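Local coordinates for protein glycoside Hydrolase (Bacteroides uniformis, PDB 5T99) that probably hydrolyses terminal beta-galactosidic bonds as a family 2 glycoside hydrolase of an agarose-degrading pathway in a gut bacterium, and binds the galactose mimic D-galacto-isofagomine, at residues S493-C498 and W530-D535; I102-F107 and E134-K139. All blocks are in the same frame, centred on the assembly; numbering follows the deposited sequence.

Interaction 1. Residues S493-C498 and W530-D535. With GIF (D-galacto-isofagomine), chain C.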
ATOM      1  N   SER A 493     -10.232   4.848  12.899  1.00 15.25           N
ATOM      2  CA  SER A 493      -9.214   5.128  11.873  1.00 15.11           C
ATOM      3  C   SER A 493      -7.875   4.449  12.132  1.00 15.70           C
ATOM      4  O   SER A 493      -7.096   4.259  11.200  1.00 16.14           O
ATOM      5  CB  SER A 493      -9.033   6.630  11.663  1.00 14.68           C
ATOM      6  OG  SER A 493      -9.075   7.339  12.883  1.00 14.37           O
ATOM      7  N   GLU A 494      -7.598   4.087  13.380  1.00 16.45           N
ATOM      8  CA  GLU A 494      -6.369   3.357  13.716  1.00 17.57           C
ATOM      9  C   GLU A 494      -6.637   2.529  14.975  1.00 18.53           C
ATOM     10  O   GLU A 494      -7.174   3.052  15.961  1.00 18.87           O
ATOM     11  CB  GLU A 494      -5.204   4.328  13.905  1.00 17.87           C
ATOM     12  CG  GLU A 494      -3.897   3.891  13.287  1.00 18.27           C
ATOM     13  CD  GLU A 494      -2.775   4.865  13.601  1.00 19.05           C
ATOM     14  OE1 GLU A 494      -2.725   5.925  12.953  1.00 18.57           O
ATOM     15  OE2 GLU A 494      -1.940   4.571  14.498  1.00 19.73           O
ATOM     16  N   THR A 495      -6.322   1.234  14.938  1.00 18.69           N
ATOM     17  CA  THR A 495      -6.728   0.343  16.026  1.00 18.91           C
ATOM     18  C   THR A 495      -5.656  -0.685  16.402  1.00 19.60           C
ATOM     19  O   THR A 495      -4.779  -1.031  15.598  1.00 19.67           O
ATOM     20  CB  THR A 495      -8.063  -0.377  15.708  1.00 18.96           C
ATOM     21  OG1 THR A 495      -7.925  -1.220  14.555  1.00 19.50           O
ATOM     22  CG2 THR A 495      -9.179   0.624  15.446  1.00 19.22           C
ATOM     23  N   SER A 496      -5.772  -1.155  17.641  1.00 19.97           N
ATOM     24  CA  SER A 496      -4.917  -2.170  18.251  1.00 20.64           C
ATOM     25  C   SER A 496      -3.516  -1.647  18.580  1.00 21.02           C
ATOM     26  O   SER A 496      -3.278  -1.278  19.705  1.00 21.30           O
ATOM     27  CB  SER A 496      -4.869  -3.471  17.425  1.00 20.64           C
ATOM     28  OG  SER A 496      -4.280  -4.514  18.178  1.00 20.57           O
ATOM     29  N   SER A 497      -2.616  -1.586  17.598  1.00 22.12           N
ATOM     30  CA  SER A 497      -1.166  -1.395  17.834  1.00 23.01           C
ATOM     31  C   SER A 497      -0.525  -2.469  18.745  1.00 23.81           C
ATOM     32  O   SER A 497       0.526  -2.243  19.348  1.00 23.93           O
ATOM     33  CB  SER A 497      -0.845   0.036  18.319  1.00 22.79           C
ATOM     34  OG  SER A 497      -0.451   0.853  17.231  1.00 22.72           O
ATOM     35  N   CYS A 498      -1.147  -3.649  18.787  1.00 25.18           N
ATOM     36  CA  CYS A 498      -0.588  -4.829  19.418  1.00 25.04           C
ATOM     37  C   CYS A 498       0.676  -5.196  18.645  1.00 25.31           C
ATOM     38  O   CYS A 498       0.749  -5.035  17.418  1.00 25.04           O
ATOM     39  CB  CYS A 498      -1.610  -5.972  19.356  1.00 26.12           C
ATOM     40  SG  CYS A 498      -1.193  -7.474  20.278  1.00 28.58           S
ATOM     41  N   TRP A 530      -0.918   3.082  24.576  1.00 27.52           N
ATOM     42  CA  TRP A 530      -2.262   3.224  23.985  1.00 25.93           C
ATOM     43  C   TRP A 530      -2.752   1.942  23.301  1.00 25.65           C
ATOM     44  O   TRP A 530      -3.886   1.891  22.818  1.00 26.09           O
ATOM     45  CB  TRP A 530      -2.268   4.365  22.956  1.00 25.41           C
ATOM     46  CG  TRP A 530      -1.205   4.218  21.902  1.00 25.31           C
ATOM     47  CD1 TRP A 530      -1.305   3.546  20.706  1.00 24.65           C
ATOM     48  CD2 TRP A 530       0.138   4.725  21.966  1.00 25.35           C
ATOM     49  NE1 TRP A 530      -0.111   3.619  20.021  1.00 24.00           N
ATOM     50  CE2 TRP A 530       0.790   4.336  20.768  1.00 24.74           C
ATOM     51  CE3 TRP A 530       0.852   5.481  22.921  1.00 25.25           C
ATOM     52  CZ2 TRP A 530       2.125   4.681  20.490  1.00 25.68           C
ATOM     53  CZ3 TRP A 530       2.187   5.812  22.657  1.00 25.66           C
ATOM     54  CH2 TRP A 530       2.809   5.409  21.446  1.00 26.54           C
ATOM     55  N   ALA A 531      -1.905   0.918  23.243  1.00 24.24           N
ATOM     56  CA  ALA A 531      -2.217  -0.281  22.502  1.00 23.69           C
ATOM     57  C   ALA A 531      -3.149  -1.193  23.277  1.00 23.29           C
ATOM     58  O   ALA A 531      -3.391  -1.002  24.469  1.00 22.39           O
ATOM     59  CB  ALA A 531      -0.943  -1.018  22.122  1.00 23.90           C
ATOM     60  N   TYR A 532      -3.682  -2.179  22.569  1.00 23.16           N
ATOM     61  CA  TYR A 532      -4.546  -3.192  23.159  1.00 24.12           C
ATOM     62  C   TYR A 532      -4.701  -4.339  22.168  1.00 24.87           C
ATOM     63  O   TYR A 532      -4.539  -4.130  20.964  1.00 26.74           O
ATOM     64  CB  TYR A 532      -5.922  -2.605  23.515  1.00 24.35           C
ATOM     65  CG  TYR A 532      -6.544  -1.776  22.412  1.00 24.09           C
ATOM     66  CD1 TYR A 532      -7.337  -2.371  21.435  1.00 24.06           C
ATOM     67  CD2 TYR A 532      -6.334  -0.403  22.338  1.00 23.65           C
ATOM     68  CE1 TYR A 532      -7.906  -1.627  20.419  1.00 23.49           C
ATOM     69  CE2 TYR A 532      -6.904   0.358  21.319  1.00 24.03           C
ATOM     70  CZ  TYR A 532      -7.691  -0.266  20.356  1.00 23.21           C
ATOM     71  OH  TYR A 532      -8.262   0.446  19.327  1.00 21.60           O
ATOM     72  N   PRO A 533      -5.022  -5.553  22.655  1.00 25.10           N
ATOM     73  CA  PRO A 533      -5.139  -6.678  21.720  1.00 24.46           C
ATOM     74  C   PRO A 533      -6.344  -6.529  20.787  1.00 23.05           C
ATOM     75  O   PRO A 533      -7.284  -5.836  21.133  1.00 23.07           O
ATOM     76  CB  PRO A 533      -5.324  -7.902  22.636  1.00 24.81           C
ATOM     77  CG  PRO A 533      -5.042  -7.429  24.017  1.00 25.71           C
ATOM     78  CD  PRO A 533      -5.340  -5.959  24.033  1.00 25.76           C
ATOM     79  N   PRO A 534      -6.321  -7.191  19.618  1.00 22.44           N
ATOM     80  CA  PRO A 534      -7.454  -7.148  18.678  1.00 22.30           C
ATOM     81  C   PRO A 534      -8.820  -7.490  19.287  1.00 22.49           C
ATOM     82  O   PRO A 534      -9.846  -6.941  18.849  1.00 22.76           O
ATOM     83  CB  PRO A 534      -7.066  -8.187  17.620  1.00 22.02           C
ATOM     84  CG  PRO A 534      -5.579  -8.172  17.616  1.00 22.31           C
ATOM     85  CD  PRO A 534      -5.167  -7.915  19.043  1.00 22.42           C
ATOM     86  N   ASP A 535      -8.818  -8.379  20.281  1.00 21.94           N
ATOM     87  CA  ASP A 535     -10.043  -8.833  20.969  1.00 22.24           C
ATOM     88  C   ASP A 535     -10.847  -7.641  21.526  1.00 21.69           C
ATOM     89  O   ASP A 535     -12.080  -7.654  21.506  1.00 20.56           O
ATOM     90  CB  ASP A 535      -9.723  -9.799  22.142  1.00 22.70           C
ATOM     91  CG  ASP A 535      -8.658 -10.853  21.801  1.00 23.25           C
ATOM     92  OD1 ASP A 535      -8.844 -12.056  22.114  1.00 22.89           O
ATOM     93  OD2 ASP A 535      -7.611 -10.470  21.243  1.00 24.49           O
TER
HETATM   94  C   GIF C 901       0.399   6.822  14.207  1.00 18.07           C
HETATM   95  N   GIF C 901      -0.250   6.287  15.394  1.00 18.35           N
HETATM   96  O   GIF C 901       1.522   2.896  17.572  1.00 18.41           O
HETATM   97  C1  GIF C 901       1.220   5.742  13.531  1.00 17.93           C
HETATM   98  O1  GIF C 901       3.101   5.938  15.014  1.00 18.58           O
HETATM   99  C2  GIF C 901       2.125   5.019  14.526  1.00 18.30           C
HETATM  100  O2  GIF C 901       2.017   6.332  12.506  1.00 16.65           O
HETATM  101  C3  GIF C 901       1.331   4.443  15.694  1.00 18.41           C
HETATM  102  C4  GIF C 901       0.513   5.535  16.375  1.00 18.45           C
HETATM  103  C5  GIF C 901       2.260   3.768  16.704  1.00 18.53           C
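Ser497 and Trp530 meet at one oxygen of the bound galacto-isofagomine, in the ligand pocket at the rim of a family 2 TIM barrel. Residues 493-498 run off the end of barrel strand 490-495. The segment 530-535 leads into helix 534-543. Trp530 turns the edge of its indole to the ligand, with GIF O lying in the ring plane. Its NE1 donates to GIF O over 3.0 Å at 146°. Ser497 OG reaches the same oxygen at 2.9 Å, so two side chains grip one ligand atom. Ser497 OG is also hydrogen-bonded to the Tyr473 hydroxyl. Glu494 belongs to the same site. Its chain is extended beyond CG, and OE2 takes a hydrogen bond from GIF N at 2.6 Å. Tyr473 is a second partner of OE2, while OE1 forms a salt bridge with Arg346. Strand 490-495 is the seventh of the barrel, whose end carries the nucleophilic glutamate in family 2 enzymes, so Glu494 is consistent with that role.

Farther from the ligand, Ser496 ties the two loops together. Tyr532 lays a ring face against Ser496 CA, a CH-pi contact with CA 4.0 Å from the ring centroid. The Tyr532 hydroxyl goes on to Glu537. Ala531 turns its CB toward Ser497 and touches Ser497 O at 3.4 Å. The backbone pairs as well, Tyr532 N donating to Ser496 O. With OG anti to the backbone N (chi1 -167°), Ser496 returns a bond: Ser496 OG donates to Tyr532 O at 2.8 Å, nearly in line with the carbonyl bond.

Interaction 2. Residues I102-F107 and E134-K139; sequences IVRIGF and EIDITK
Glu134 crosses Arg104 obliquely on one face of an antiparallel strand pair, 102-107 with 134-136. The pair belongs to one sheet of the beta sandwich (jelly-roll type) that forms the family 2 sugar-binding domain, with 133-136 as an outermost strand. In register Glu134 faces Gly106. Glu134 CG is anti to the backbone N (chi1 -165°), and the extended chain carries the carboxylate to the guanidinium. Glu134 OE2 forms a salt bridge with Arg104 NH1 at 3.0 Å. The two planes stand 79° apart. A water bonds to Glu134 OE1 and, weakly, to Arg104 NH1. Each side chain has a further charged partner on strand 172-177: Arg175 for Glu134 and Asp177 for Arg104. A methionine in place of Arg104 would probably cost Glu134 an arginine partner and leave Asp177 without its mate.

Ile135 sits on the other sheet face. Its side chain runs alongside that of Ile105 in the same direction, and CG1 of Ile135 is 3.9 Å from CB of Ile105. Ile135 CD1 meets the edge of the Phe107 ring. Leu149 of strand 146-153, in the second sheet of this domain, touches Ile105, Phe107 and Ile135. The Ile105 and Ile135 backbones exchange two hydrogen bonds, each 3.0 Å from N to O.

Asp136 is back on the Arg104 face and opens an Asx turn, its OD1 accepting from Thr138 N. Ile137 then packs CG1 on Val103 CG1 at 3.6 Å, and its N donates to Val103 O.

Thr138 closes the contact with its hydroxyl. Thr138 OG1 donates to the syn lone pair of Asp136 OD1 and accepts from Val103 N, the latter bond 3.0 Å long and almost straight at 173°.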
ATOM      1  N   ILE A 102       4.759  19.711 -27.607  1.00 27.94           N
ATOM      2  CA  ILE A 102       4.842  20.025 -26.181  1.00 27.50           C
ATOM      3  C   ILE A 102       5.442  18.795 -25.522  1.00 25.82           C
ATOM      4  O   ILE A 102       4.988  17.682 -25.754  1.00 24.89           O
ATOM      5  CB  ILE A 102       3.471  20.327 -25.548  1.00 28.02           C
ATOM      6  CG1 ILE A 102       2.718  21.428 -26.323  1.00 28.69           C
ATOM      7  CG2 ILE A 102       3.633  20.706 -24.080  1.00 28.33           C
ATOM      8  CD1 ILE A 102       3.402  22.777 -26.374  1.00 28.78           C
ATOM      9  N   VAL A 103       6.476  19.002 -24.719  1.00 25.94           N
ATOM     10  CA  VAL A 103       7.211  17.902 -24.103  1.00 25.81           C
ATOM     11  C   VAL A 103       7.275  18.161 -22.608  1.00 24.77           C
ATOM     12  O   VAL A 103       7.686  19.235 -22.195  1.00 25.25           O
ATOM     13  CB  VAL A 103       8.628  17.778 -24.686  1.00 26.51           C
ATOM     14  CG1 VAL A 103       9.364  16.583 -24.068  1.00 26.95           C
ATOM     15  CG2 VAL A 103       8.553  17.642 -26.207  1.00 26.91           C
ATOM     16  N   ARG A 104       6.830  17.185 -21.816  1.00 24.27           N
ATOM     17  CA  ARG A 104       6.816  17.272 -20.350  1.00 23.48           C
ATOM     18  C   ARG A 104       7.369  15.981 -19.752  1.00 22.72           C
ATOM     19  O   ARG A 104       7.263  14.916 -20.370  1.00 21.76           O
ATOM     20  CB  ARG A 104       5.394  17.488 -19.842  1.00 23.64           C
ATOM     21  CG  ARG A 104       4.716  18.769 -20.334  1.00 24.27           C
ATOM     22  CD  ARG A 104       3.213  18.730 -20.067  1.00 24.92           C
ATOM     23  NE  ARG A 104       2.507  17.798 -20.964  1.00 25.08           N
ATOM     24  CZ  ARG A 104       1.402  17.093 -20.672  1.00 24.81           C
ATOM     25  NH1 ARG A 104       0.818  17.161 -19.473  1.00 24.59           N
ATOM     26  NH2 ARG A 104       0.875  16.286 -21.603  1.00 24.48           N
ATOM     27  N   ILE A 105       7.971  16.086 -18.567  1.00 21.78           N
ATOM     28  CA  ILE A 105       8.416  14.923 -17.821  1.00 21.87           C
ATOM     29  C   ILE A 105       7.642  14.890 -16.509  1.00 22.00           C
ATOM     30  O   ILE A 105       7.692  15.843 -15.725  1.00 21.63           O
ATOM     31  CB  ILE A 105       9.928  14.921 -17.515  1.00 21.94           C
ATOM     32  CG1 ILE A 105      10.754  15.245 -18.761  1.00 22.05           C
ATOM     33  CG2 ILE A 105      10.356  13.575 -16.932  1.00 21.92           C
ATOM     34  CD1 ILE A 105      10.641  14.247 -19.882  1.00 22.17           C
ATOM     35  N   GLY A 106       6.930  13.791 -16.292  1.00 20.63           N
ATOM     36  CA  GLY A 106       6.129  13.611 -15.105  1.00 20.65           C
ATOM     37  C   GLY A 106       6.887  12.720 -14.143  1.00 20.54           C
ATOM     38  O   GLY A 106       7.343  11.637 -14.526  1.00 19.95           O
ATOM     39  N   PHE A 107       7.025  13.189 -12.903  1.00 19.87           N
ATOM     40  CA  PHE A 107       7.571  12.405 -11.809  1.00 19.31           C
ATOM     41  C   PHE A 107       6.429  12.059 -10.849  1.00 18.91           C
ATOM     42  O   PHE A 107       5.852  12.956 -10.230  1.00 18.52           O
ATOM     43  CB  PHE A 107       8.655  13.217 -11.066  1.00 19.46           C
ATOM     44  CG  PHE A 107       9.842  13.596 -11.919  1.00 18.99           C
ATOM     45  CD1 PHE A 107      10.998  12.827 -11.910  1.00 19.32           C
ATOM     46  CD2 PHE A 107       9.814  14.726 -12.711  1.00 19.26           C
ATOM     47  CE1 PHE A 107      12.099  13.175 -12.691  1.00 19.13           C
ATOM     48  CE2 PHE A 107      10.906  15.080 -13.489  1.00 19.22           C
ATOM     49  CZ  PHE A 107      12.055  14.305 -13.473  1.00 18.98           C
ATOM     50  N   GLU A 134       5.315  17.788 -12.348  1.00 22.59           N
ATOM     51  CA  GLU A 134       5.525  17.797 -13.795  1.00 23.32           C
ATOM     52  C   GLU A 134       6.422  18.966 -14.180  1.00 22.63           C
ATOM     53  O   GLU A 134       6.244  20.048 -13.661  1.00 21.94           O
ATOM     54  CB  GLU A 134       4.169  17.952 -14.477  1.00 23.83           C
ATOM     55  CG  GLU A 134       4.206  17.630 -15.944  1.00 24.92           C
ATOM     56  CD  GLU A 134       2.830  17.602 -16.576  1.00 25.45           C
ATOM     57  OE1 GLU A 134       2.191  18.680 -16.662  1.00 24.74           O
ATOM     58  OE2 GLU A 134       2.422  16.498 -17.017  1.00 26.08           O
ATOM     59  N   ILE A 135       7.376  18.751 -15.079  1.00 23.29           N
ATOM     60  CA  ILE A 135       8.178  19.852 -15.628  1.00 24.75           C
ATOM     61  C   ILE A 135       7.897  19.964 -17.126  1.00 24.24           C
ATOM     62  O   ILE A 135       7.755  18.949 -17.809  1.00 24.31           O
ATOM     63  CB  ILE A 135       9.693  19.675 -15.370  1.00 26.32           C
ATOM     64  CG1 ILE A 135      10.291  18.628 -16.322  1.00 28.79           C
ATOM     65  CG2 ILE A 135       9.948  19.312 -13.912  1.00 26.29           C
ATOM     66  CD1 ILE A 135      11.755  18.325 -16.097  1.00 30.77           C
ATOM     67  N   ASP A 136       7.811  21.190 -17.629  1.00 24.01           N
ATOM     68  CA  ASP A 136       7.660  21.423 -19.062  1.00 24.88           C
ATOM     69  C   ASP A 136       9.034  21.765 -19.631  1.00 24.69           C
ATOM     70  O   ASP A 136       9.588  22.827 -19.335  1.00 25.01           O
ATOM     71  CB  ASP A 136       6.649  22.546 -19.317  1.00 25.39           C
ATOM     72  CG  ASP A 136       6.215  22.626 -20.768  1.00 27.02           C
ATOM     73  OD1 ASP A 136       7.020  22.300 -21.659  1.00 28.83           O
ATOM     74  OD2 ASP A 136       5.066  23.032 -21.033  1.00 27.52           O
ATOM     75  N   ILE A 137       9.577  20.864 -20.448  1.00 25.30           N
ATOM     76  CA  ILE A 137      10.896  21.073 -21.078  1.00 26.31           C
ATOM     77  C   ILE A 137      10.855  21.587 -22.534  1.00 26.94           C
ATOM     78  O   ILE A 137      11.902  21.673 -23.180  1.00 27.23           O
ATOM     79  CB  ILE A 137      11.793  19.814 -20.975  1.00 25.08           C
ATOM     80  CG1 ILE A 137      11.294  18.669 -21.860  1.00 25.29           C
ATOM     81  CG2 ILE A 137      11.900  19.366 -19.532  1.00 24.92           C
ATOM     82  CD1 ILE A 137      12.343  17.607 -22.122  1.00 25.16           C
ATOM     83  N   THR A 138       9.667  21.952 -23.021  1.00 27.63           N
ATOM     84  CA  THR A 138       9.460  22.368 -24.408  1.00 28.75           C
ATOM     85  C   THR A 138      10.391  23.486 -24.885  1.00 30.72           C
ATOM     86  O   THR A 138      10.938  23.406 -25.981  1.00 30.36           O
ATOM     87  CB  THR A 138       8.005  22.840 -24.621  1.00 29.09           C
ATOM     88  OG1 THR A 138       7.103  21.846 -24.124  1.00 29.55           O
ATOM     89  CG2 THR A 138       7.704  23.105 -26.112  1.00 28.65           C
ATOM     90  N   LYS A 139      10.547  24.532 -24.080  1.00 33.84           N
ATOM     91  CA  LYS A 139      11.332  25.710 -24.491  1.00 37.80           C
ATOM     92  C   LYS A 139      12.847  25.468 -24.525  1.00 37.32           C
ATOM     93  O   LYS A 139      13.549  26.135 -25.276  1.00 37.04           O
ATOM     94  CB  LYS A 139      11.017  26.912 -23.592  1.00 41.07           C
ATOM     95  CG  LYS A 139       9.606  27.421 -23.781  1.00 45.15           C
ATOM     96  CD  LYS A 139       9.244  28.502 -22.779  1.00 49.15           C
ATOM     97  CE  LYS A 139       7.781  28.907 -22.933  1.00 52.54           C
ATOM     98  NZ  LYS A 139       7.523  30.255 -22.348  1.00 55.36           N
TER
HETATM   99  O   HOH W   1      -0.156  19.728 -17.800  1.00 16.33           O

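Interaction 2 comes first along the chain and is complete before interaction 1 begins. Their centres are 46 Å apart, their nearest atoms about 26 Å, and they lie on opposite sides of the chain's centre. They share no sheet. Interaction 2 joins two neighbouring strands of an antiparallel sheet in the N-terminal sugar-binding domain. Interaction 1 joins two loops at the rim of the TIM barrel, one from strand 490-495 and one entering helix 534-543. Only interaction 1 carries ligand-pocket residues. The N-terminal domain still reaches the pocket through Arg161, which bonds to the ligand. The two contacts thus belong to separate modules of one multidomain enzyme.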